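Local coordinates for peptidase M42 (Thaumarchaeota archaeon SCGC AB-539-E09, PDB 5DS0), which probably removes N-terminal residues from peptides as a cobalt-bound M42 aminopeptidase of the TET type, built from twelve subunits, at residues C[178-183]-C[236-241]; C[254-259]-C[320-325]; C[91-96]-C[128-133]. All coordinates share one frame; numbering follows the deposited sequence.

Interaction 1 of 3, residues C[178-183]-C[236-241]; sequences AFDDRI and LEVDIA. With CO (cobalt (II) ion), chain T; CO (cobalt (II) ion), chain U.
Two cobalt ions sit side by side in the dinuclear metal site of this M42 peptidase, where the start of helix 179-197 faces strand 232-240 of the large mixed sheet. Asp180 is the bridging carboxylate. Its CG stands anti to the backbone N, and the two oxygens part company at the tip: OD1 binds the cobalt of chain T at 2.0 Å, and OD2 binds the cobalt of chain U at 1.9 Å. Glu237 starts out from the strand pointing away from the helix, then bends at chi2 (-66°) so that its carboxylate returns to the first cobalt and clasps it with both oxygens, OE2 at 2.2 Å and OE1 at 2.5 Å. His66 joins Asp180 and Glu237 at this ion, while Glu215 and His325 complete the other. OE1 of Glu237 has a second task: its anti lone pair takes the N-H of Val238 (3.1 Å from N to OE1, 158° at the hydrogen), which, with the two metal bonds, helps set the rotation of the carboxylate. The peptide bond before Asp181 is cis, and the two adjacent aspartates point different ways; Asp181 projects toward the strand with its CG anti to N, and its carboxylate stacks on that of Glu237 with the planes 7° apart. Asp181 OD2 accepts the backbone N-H of His66 and so ties this second-shell acid to a metal ligand. The crowding of three acids is probably offset by the two cations. Away from the metals the contact turns apolar, through the two methyls of Val238. CG2 lies 3.6 Å from Asp180 CB, and CG1, beside the backbone N, meets Ile183 CG2 at 3.8 Å.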
# COMPACT_ATOMS: atom_id res chain seq x y z
N ALA C 178 40.38 -9.65 -0.69
CA ALA C 178 40.89 -9.91 -2.03
C ALA C 178 41.17 -11.37 -2.36
O ALA C 178 41.84 -11.64 -3.37
CB ALA C 178 42.11 -9.05 -2.29
N PHE C 179 40.67 -12.31 -1.57
CA PHE C 179 40.80 -13.71 -1.96
C PHE C 179 40.28 -13.89 -3.38
O PHE C 179 40.86 -14.63 -4.15
CB PHE C 179 40.05 -14.63 -1.01
CG PHE C 179 40.68 -14.75 0.35
CD1 PHE C 179 42.03 -15.00 0.48
CD2 PHE C 179 39.91 -14.66 1.49
CE1 PHE C 179 42.60 -15.13 1.73
CE2 PHE C 179 40.48 -14.79 2.74
CZ PHE C 179 41.83 -15.01 2.85
N ASP C 180 39.19 -13.20 -3.71
CA ASP C 180 38.67 -13.15 -5.06
C ASP C 180 39.43 -12.08 -5.80
O ASP C 180 39.15 -10.90 -5.59
CB ASP C 180 37.18 -12.80 -4.99
CG ASP C 180 36.53 -12.69 -6.35
OD1 ASP C 180 37.13 -13.12 -7.36
OD2 ASP C 180 35.39 -12.17 -6.39
N ASP C 181 40.39 -12.42 -6.66
CA ASP C 181 40.76 -13.79 -7.01
C ASP C 181 42.28 -13.98 -6.93
O ASP C 181 42.89 -14.65 -7.77
CB ASP C 181 40.22 -14.12 -8.39
CG ASP C 181 40.42 -15.58 -8.79
OD1 ASP C 181 40.60 -16.45 -7.90
OD2 ASP C 181 40.37 -15.84 -10.01
N ARG C 182 42.89 -13.38 -5.91
CA ARG C 182 44.33 -13.49 -5.72
C ARG C 182 44.67 -14.88 -5.22
O ARG C 182 45.79 -15.36 -5.46
CB ARG C 182 44.85 -12.40 -4.80
CG ARG C 182 44.87 -11.05 -5.51
CD ARG C 182 45.18 -9.88 -4.61
NE ARG C 182 44.74 -8.63 -5.21
CZ ARG C 182 44.71 -7.45 -4.59
NH1 ARG C 182 45.14 -7.32 -3.35
NH2 ARG C 182 44.26 -6.37 -5.23
N ILE C 183 43.72 -15.55 -4.58
CA ILE C 183 43.94 -16.93 -4.21
C ILE C 183 44.04 -17.80 -5.46
O ILE C 183 44.83 -18.74 -5.49
CB ILE C 183 42.86 -17.48 -3.24
CG1 ILE C 183 43.36 -18.74 -2.55
CG2 ILE C 183 41.58 -17.80 -3.97
CD1 ILE C 183 44.55 -18.51 -1.61
N LEU C 236 40.73 -20.23 -12.53
CA LEU C 236 40.70 -20.41 -11.08
C LEU C 236 39.99 -19.24 -10.46
O LEU C 236 40.33 -18.10 -10.74
CB LEU C 236 42.11 -20.49 -10.54
CG LEU C 236 42.82 -21.70 -11.13
CD1 LEU C 236 44.33 -21.55 -11.18
CD2 LEU C 236 42.44 -22.91 -10.33
N GLU C 237 38.98 -19.53 -9.66
CA GLU C 237 38.15 -18.50 -9.07
C GLU C 237 37.81 -18.92 -7.65
O GLU C 237 38.24 -19.97 -7.18
CB GLU C 237 36.85 -18.31 -9.87
CG GLU C 237 36.78 -17.08 -10.76
CD GLU C 237 36.76 -15.71 -10.05
OE1 GLU C 237 36.77 -15.62 -8.81
OE2 GLU C 237 36.69 -14.70 -10.78
N VAL C 238 37.04 -18.07 -6.97
CA VAL C 238 36.46 -18.42 -5.72
C VAL C 238 35.03 -18.87 -5.97
O VAL C 238 34.45 -18.58 -6.99
CB VAL C 238 36.48 -17.24 -4.74
CG1 VAL C 238 37.90 -16.89 -4.37
CG2 VAL C 238 35.76 -16.04 -5.32
N ASP C 239 34.48 -19.62 -5.02
CA ASP C 239 33.09 -20.04 -5.05
C ASP C 239 32.46 -19.47 -3.81
O ASP C 239 33.11 -19.39 -2.76
CB ASP C 239 33.00 -21.57 -5.01
CG ASP C 239 31.99 -22.14 -6.00
OD1 ASP C 239 30.89 -21.54 -6.17
OD2 ASP C 239 32.29 -23.21 -6.60
N ILE C 240 31.22 -19.02 -3.92
CA ILE C 240 30.51 -18.55 -2.76
C ILE C 240 30.21 -19.79 -1.93
O ILE C 240 29.57 -20.72 -2.41
CB ILE C 240 29.20 -17.84 -3.11
CG1 ILE C 240 29.46 -16.54 -3.90
CG2 ILE C 240 28.43 -17.52 -1.85
CD1 ILE C 240 29.14 -16.62 -5.38
N ALA C 241 30.69 -19.80 -0.69
CA ALA C 241 30.55 -20.97 0.16
C ALA C 241 29.29 -20.87 0.99
O ALA C 241 29.13 -19.91 1.77
CB ALA C 241 31.75 -21.12 1.06
CO CO T . 36.32 -13.22 -9.19
CO CO U . 34.48 -11.40 -7.83

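Interaction 2 of 3, residues C[254-259]-C[320-325]; sequences TKMGKG and PTRHIH. With CO (cobalt (II) ion), chain U.
Arg322 NH2 is the best-held polar atom here, gripped by two acceptors: Asp243 OD2 in a salt bridge and Ala142 O of the second subunit. The guanidinium makes another salt bridge through NH1, to Asp139 of the second subunit, so this arginine near the C-terminal end of strand 314-322 serves the subunit interface as well as its own chain. Facing it is a type II beta turn from Lys255 to Lys258, closed by a weak bond from Lys258 N to Lys255 O (3.3 Å), with Gly257 at the third position in a left-handed conformation (phi 98°). Met256, modelled as selenomethionine, reaches out of the turn with CG anti to the backbone N and chi2 likewise anti, then bends at chi3 (74°). The bend drops CE over the centre of the Arg322 guanidinium, 3.6 Å above its plane, while the arginine chain runs extended from CG to NE and crosses the methionine at about a right angle. The methyl thus sits over one face and leaves the N-H groups pointing to their acceptors. Met256 N donates to the same Asp243 OD2 that holds NH2, coupling turn and arginine through one oxygen. At the strand side Pro320 directs its ring into the loop: CG lies 3.9 Å from Thr254 CB and 3.8 Å from Lys255 O. Three residues past Arg322 the chain reaches the metal site, where His325 NE2 binds the chain U cobalt at 2.1 Å. Pro320 CD rests 3.6 Å from Gly259 O.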
# COMPACT_ATOMS: atom_id res chain seq x y z
N THR C 254 28.84 -25.47 -2.38
CA THR C 254 30.18 -25.71 -1.84
C THR C 254 30.31 -25.36 -0.38
O THR C 254 29.64 -24.46 0.12
CB THR C 254 31.27 -24.96 -2.61
OG1 THR C 254 30.97 -23.57 -2.65
CG2 THR C 254 31.35 -25.48 -4.02
N LYS C 255 31.17 -26.11 0.31
CA LYS C 255 31.46 -25.92 1.71
C LYS C 255 32.95 -25.73 1.91
O LYS C 255 33.76 -26.41 1.29
CB LYS C 255 30.98 -27.12 2.52
CG LYS C 255 29.49 -27.38 2.40
CD LYS C 255 29.00 -28.44 3.37
CE LYS C 255 27.48 -28.47 3.47
NZ LYS C 255 26.89 -27.28 4.15
N MSE C 256 33.32 -24.80 2.77
CA MSE C 256 34.72 -24.53 3.03
C MSE C 256 35.27 -25.72 3.74
O MSE C 256 34.71 -26.19 4.73
CB MSE C 256 34.85 -23.27 3.87
CG MSE C 256 36.30 -22.89 4.09
SE MSE C 256 36.42 -21.40 5.37
CE MSE C 256 36.03 -22.31 7.08
N GLY C 257 36.38 -26.24 3.22
CA GLY C 257 37.07 -27.38 3.83
C GLY C 257 36.77 -28.74 3.23
O GLY C 257 37.43 -29.71 3.57
N LYS C 258 35.81 -28.81 2.32
CA LYS C 258 35.42 -30.05 1.67
C LYS C 258 36.00 -30.18 0.26
O LYS C 258 35.58 -31.03 -0.52
CB LYS C 258 33.90 -30.15 1.61
CG LYS C 258 33.26 -30.30 2.97
CD LYS C 258 33.32 -31.75 3.43
CE LYS C 258 33.59 -31.86 4.92
NZ LYS C 258 33.75 -33.29 5.29
N GLY C 259 36.96 -29.32 -0.07
CA GLY C 259 37.75 -29.48 -1.30
C GLY C 259 37.46 -28.43 -2.34
O GLY C 259 36.47 -27.73 -2.24
N PRO C 320 36.31 -22.66 -2.33
CA PRO C 320 35.19 -22.11 -1.58
C PRO C 320 35.67 -21.08 -0.58
O PRO C 320 36.60 -21.36 0.19
CB PRO C 320 34.60 -23.32 -0.87
CG PRO C 320 35.05 -24.49 -1.67
CD PRO C 320 36.39 -24.12 -2.23
N THR C 321 35.03 -19.91 -0.62
CA THR C 321 35.42 -18.75 0.16
C THR C 321 34.16 -18.14 0.77
O THR C 321 33.15 -18.04 0.10
CB THR C 321 36.08 -17.69 -0.74
OG1 THR C 321 37.22 -18.28 -1.39
CG2 THR C 321 36.52 -16.48 0.05
N ARG C 322 34.22 -17.78 2.04
CA ARG C 322 33.10 -17.16 2.72
C ARG C 322 33.26 -15.65 2.67
O ARG C 322 34.35 -15.13 2.86
CB ARG C 322 33.03 -17.61 4.16
CG ARG C 322 32.88 -19.12 4.35
CD ARG C 322 32.76 -19.45 5.83
NE ARG C 322 32.55 -20.87 6.12
CZ ARG C 322 32.52 -21.39 7.35
NH1 ARG C 322 32.68 -20.61 8.42
NH2 ARG C 322 32.34 -22.68 7.54
N HIS C 323 32.17 -14.94 2.40
CA HIS C 323 32.13 -13.49 2.42
C HIS C 323 33.03 -12.79 1.39
O HIS C 323 33.80 -11.88 1.73
CB HIS C 323 32.42 -12.98 3.84
CG HIS C 323 31.86 -13.85 4.91
ND1 HIS C 323 30.51 -14.08 5.05
CD2 HIS C 323 32.47 -14.55 5.90
CE1 HIS C 323 30.31 -14.90 6.06
NE2 HIS C 323 31.48 -15.19 6.61
N ILE C 324 32.91 -13.19 0.14
CA ILE C 324 33.62 -12.50 -0.93
C ILE C 324 32.96 -11.15 -1.22
O ILE C 324 31.89 -10.87 -0.70
CB ILE C 324 33.69 -13.32 -2.22
CG1 ILE C 324 32.29 -13.61 -2.75
CG2 ILE C 324 34.43 -14.62 -1.96
CD1 ILE C 324 32.28 -14.08 -4.20
N HIS C 325 33.62 -10.31 -2.02
CA HIS C 325 33.14 -8.98 -2.34
C HIS C 325 32.76 -8.21 -1.06
O HIS C 325 31.74 -7.51 -1.00
CB HIS C 325 31.95 -9.06 -3.30
CG HIS C 325 32.32 -9.45 -4.70
ND1 HIS C 325 31.70 -8.92 -5.81
CD2 HIS C 325 33.26 -10.30 -5.18
CE1 HIS C 325 32.23 -9.44 -6.90
NE2 HIS C 325 33.19 -10.27 -6.55
CO CO U . 34.48 -11.40 -7.83

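Interaction 3 of 3, residues C[91-96]-C[128-133]; sequences WWSQVL and KKIVEA
The indoles of Trp91 and Trp92 each carry an aliphatic group on one face. Leu96 CD2 sits over the Trp91 ring, offset toward its rim, and Gln94 CB lies 3.7 Å above the centre of the Trp92 ring. Trp91 also stacks with Phe72, and at its edge NE1 donates to Gly71 O. Both segments are connections in the six-stranded antiparallel barrel: 91-96 joins strand 82-88 to 100-105 and winds into a short 3-10 turn, 93-95, while 128-133 runs between helix 124-127 and strand 137-139. The turn is held by Val95 N to Trp92 O (3.2 Å) and Leu96 N to Ser93 O (3.1 Å). Across the contact the main encounter is Gln94 with Ile130. The glutamine is extended beyond CG and crosses the isoleucine at about a right angle; Ile130 CG1 is anti to its backbone N, which carries CD1 across to the glutamine, 3.5 Å from Gln94 CG and 3.4 Å from Gln94 CD. The polar end of Gln94 is engaged elsewhere: Gln94 NE2 donates to Lys129 O of the second subunit, and Gln94 OE1 accepts from Val131 N of the second subunit. The same pair of bonds returns from the other subunit, and Ile130 packs on its own counterpart there, so the contact stands at a subunit interface. Ser93 OG, in the crowded position between N and the carbonyl carbon, faces Val131 O at 3.6 Å. On the other flank, Leu96 CD1 meets Ala133 CB at 4.1 Å.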
# COMPACT_ATOMS: atom_id res chain seq x y z
N TRP C 91 29.30 -4.57 -5.22
CA TRP C 91 29.26 -4.52 -3.76
C TRP C 91 27.82 -4.58 -3.27
O TRP C 91 26.95 -3.99 -3.87
CB TRP C 91 29.83 -3.19 -3.25
CG TRP C 91 31.29 -3.07 -3.26
CD1 TRP C 91 32.06 -2.54 -4.25
CD2 TRP C 91 32.18 -3.43 -2.21
NE1 TRP C 91 33.39 -2.57 -3.89
CE2 TRP C 91 33.48 -3.12 -2.63
CE3 TRP C 91 32.01 -3.99 -0.95
CZ2 TRP C 91 34.60 -3.35 -1.84
CZ3 TRP C 91 33.12 -4.21 -0.17
CH2 TRP C 91 34.40 -3.90 -0.62
N TRP C 92 27.59 -5.25 -2.16
CA TRP C 92 26.32 -5.14 -1.46
C TRP C 92 26.39 -3.95 -0.51
O TRP C 92 27.31 -3.87 0.31
CB TRP C 92 26.06 -6.42 -0.67
CG TRP C 92 24.70 -6.51 -0.05
CD1 TRP C 92 23.59 -5.85 -0.42
CD2 TRP C 92 24.33 -7.36 1.03
NE1 TRP C 92 22.53 -6.21 0.38
CE2 TRP C 92 22.97 -7.15 1.28
CE3 TRP C 92 25.02 -8.28 1.82
CZ2 TRP C 92 22.28 -7.82 2.28
CZ3 TRP C 92 24.33 -8.95 2.80
CH2 TRP C 92 22.98 -8.72 3.03
N SER C 93 25.43 -3.02 -0.60
CA SER C 93 25.53 -1.79 0.18
C SER C 93 25.56 -2.08 1.69
O SER C 93 26.24 -1.38 2.46
CB SER C 93 24.39 -0.85 -0.15
OG SER C 93 23.18 -1.31 0.42
N GLN C 94 24.90 -3.15 2.11
CA GLN C 94 24.77 -3.43 3.54
C GLN C 94 26.06 -3.84 4.28
O GLN C 94 26.10 -3.81 5.52
CB GLN C 94 23.68 -4.45 3.76
CG GLN C 94 22.35 -3.98 3.19
CD GLN C 94 21.15 -4.55 3.93
OE1 GLN C 94 21.14 -4.59 5.17
NE2 GLN C 94 20.15 -5.00 3.19
N VAL C 95 27.12 -4.17 3.53
CA VAL C 95 28.44 -4.44 4.13
C VAL C 95 29.41 -3.24 4.12
O VAL C 95 30.55 -3.40 4.51
CB VAL C 95 29.17 -5.62 3.44
CG1 VAL C 95 28.35 -6.89 3.53
CG2 VAL C 95 29.50 -5.31 1.98
N LEU C 96 28.95 -2.07 3.71
CA LEU C 96 29.83 -0.92 3.52
C LEU C 96 29.93 0.02 4.71
O LEU C 96 31.03 0.41 5.08
CB LEU C 96 29.38 -0.12 2.31
CG LEU C 96 29.51 -0.79 0.94
CD1 LEU C 96 28.92 0.12 -0.14
CD2 LEU C 96 30.96 -1.12 0.63
N LYS C 128 14.42 3.39 9.11
CA LYS C 128 14.22 1.98 8.73
C LYS C 128 14.62 1.70 7.28
O LYS C 128 14.66 0.54 6.87
CB LYS C 128 12.78 1.53 8.89
CG LYS C 128 12.03 2.03 10.13
CD LYS C 128 12.26 1.08 11.27
CE LYS C 128 11.66 1.53 12.57
NZ LYS C 128 12.50 1.27 13.77
N LYS C 129 14.87 2.75 6.50
CA LYS C 129 15.29 2.59 5.11
C LYS C 129 16.76 2.22 4.99
O LYS C 129 17.58 2.76 5.71
CB LYS C 129 15.06 3.88 4.32
CG LYS C 129 14.01 3.74 3.24
CD LYS C 129 13.37 5.07 2.89
CE LYS C 129 12.49 4.90 1.65
NZ LYS C 129 11.70 6.10 1.29
N ILE C 130 17.08 1.33 4.07
CA ILE C 130 18.47 0.97 3.78
C ILE C 130 19.18 2.19 3.25
O ILE C 130 18.60 2.96 2.50
CB ILE C 130 18.52 -0.18 2.76
CG1 ILE C 130 19.80 -1.02 2.70
CG2 ILE C 130 18.24 0.30 1.36
CD1 ILE C 130 19.51 -2.32 1.95
N VAL C 131 20.42 2.39 3.68
CA VAL C 131 21.23 3.46 3.12
C VAL C 131 21.87 2.98 1.83
O VAL C 131 22.61 1.99 1.83
CB VAL C 131 22.31 3.92 4.11
CG1 VAL C 131 23.13 5.06 3.51
CG2 VAL C 131 21.69 4.35 5.42
N GLU C 132 21.57 3.65 0.72
CA GLU C 132 22.13 3.29 -0.57
C GLU C 132 23.55 3.84 -0.66
O GLU C 132 23.88 4.84 -0.05
CB GLU C 132 21.29 3.86 -1.72
CG GLU C 132 19.83 3.40 -1.83
CD GLU C 132 19.65 1.89 -2.11
OE1 GLU C 132 20.64 1.18 -2.39
OE2 GLU C 132 18.48 1.42 -2.06
N ALA C 133 24.39 3.18 -1.45
CA ALA C 133 25.77 3.58 -1.62
C ALA C 133 25.92 4.98 -2.23
O ALA C 133 26.87 5.69 -1.93
CB ALA C 133 26.51 2.55 -2.46

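From the N terminus the three contacts follow in series, and none encloses or crosses another. Interaction 3 comes first and closes the loop from 97 to 127, which holds strands 100-105 and 108-115 of the barrel. Interaction 1 then closes residues 184-235, returning the chain from helix 179-197 to strand 232-240. Interaction 2 closes residues 260-319, from the loop after that strand to the end of strand 314-322. Interactions 1 and 2 share the large sheet, since strands 232-240 and 314-322 are neighbours, and both supply ligands to the chain U cobalt. Interaction 3 lies farther out, its centre about 23 Å from that of interaction 1, yet Trp91 packs against His325 of interaction 2.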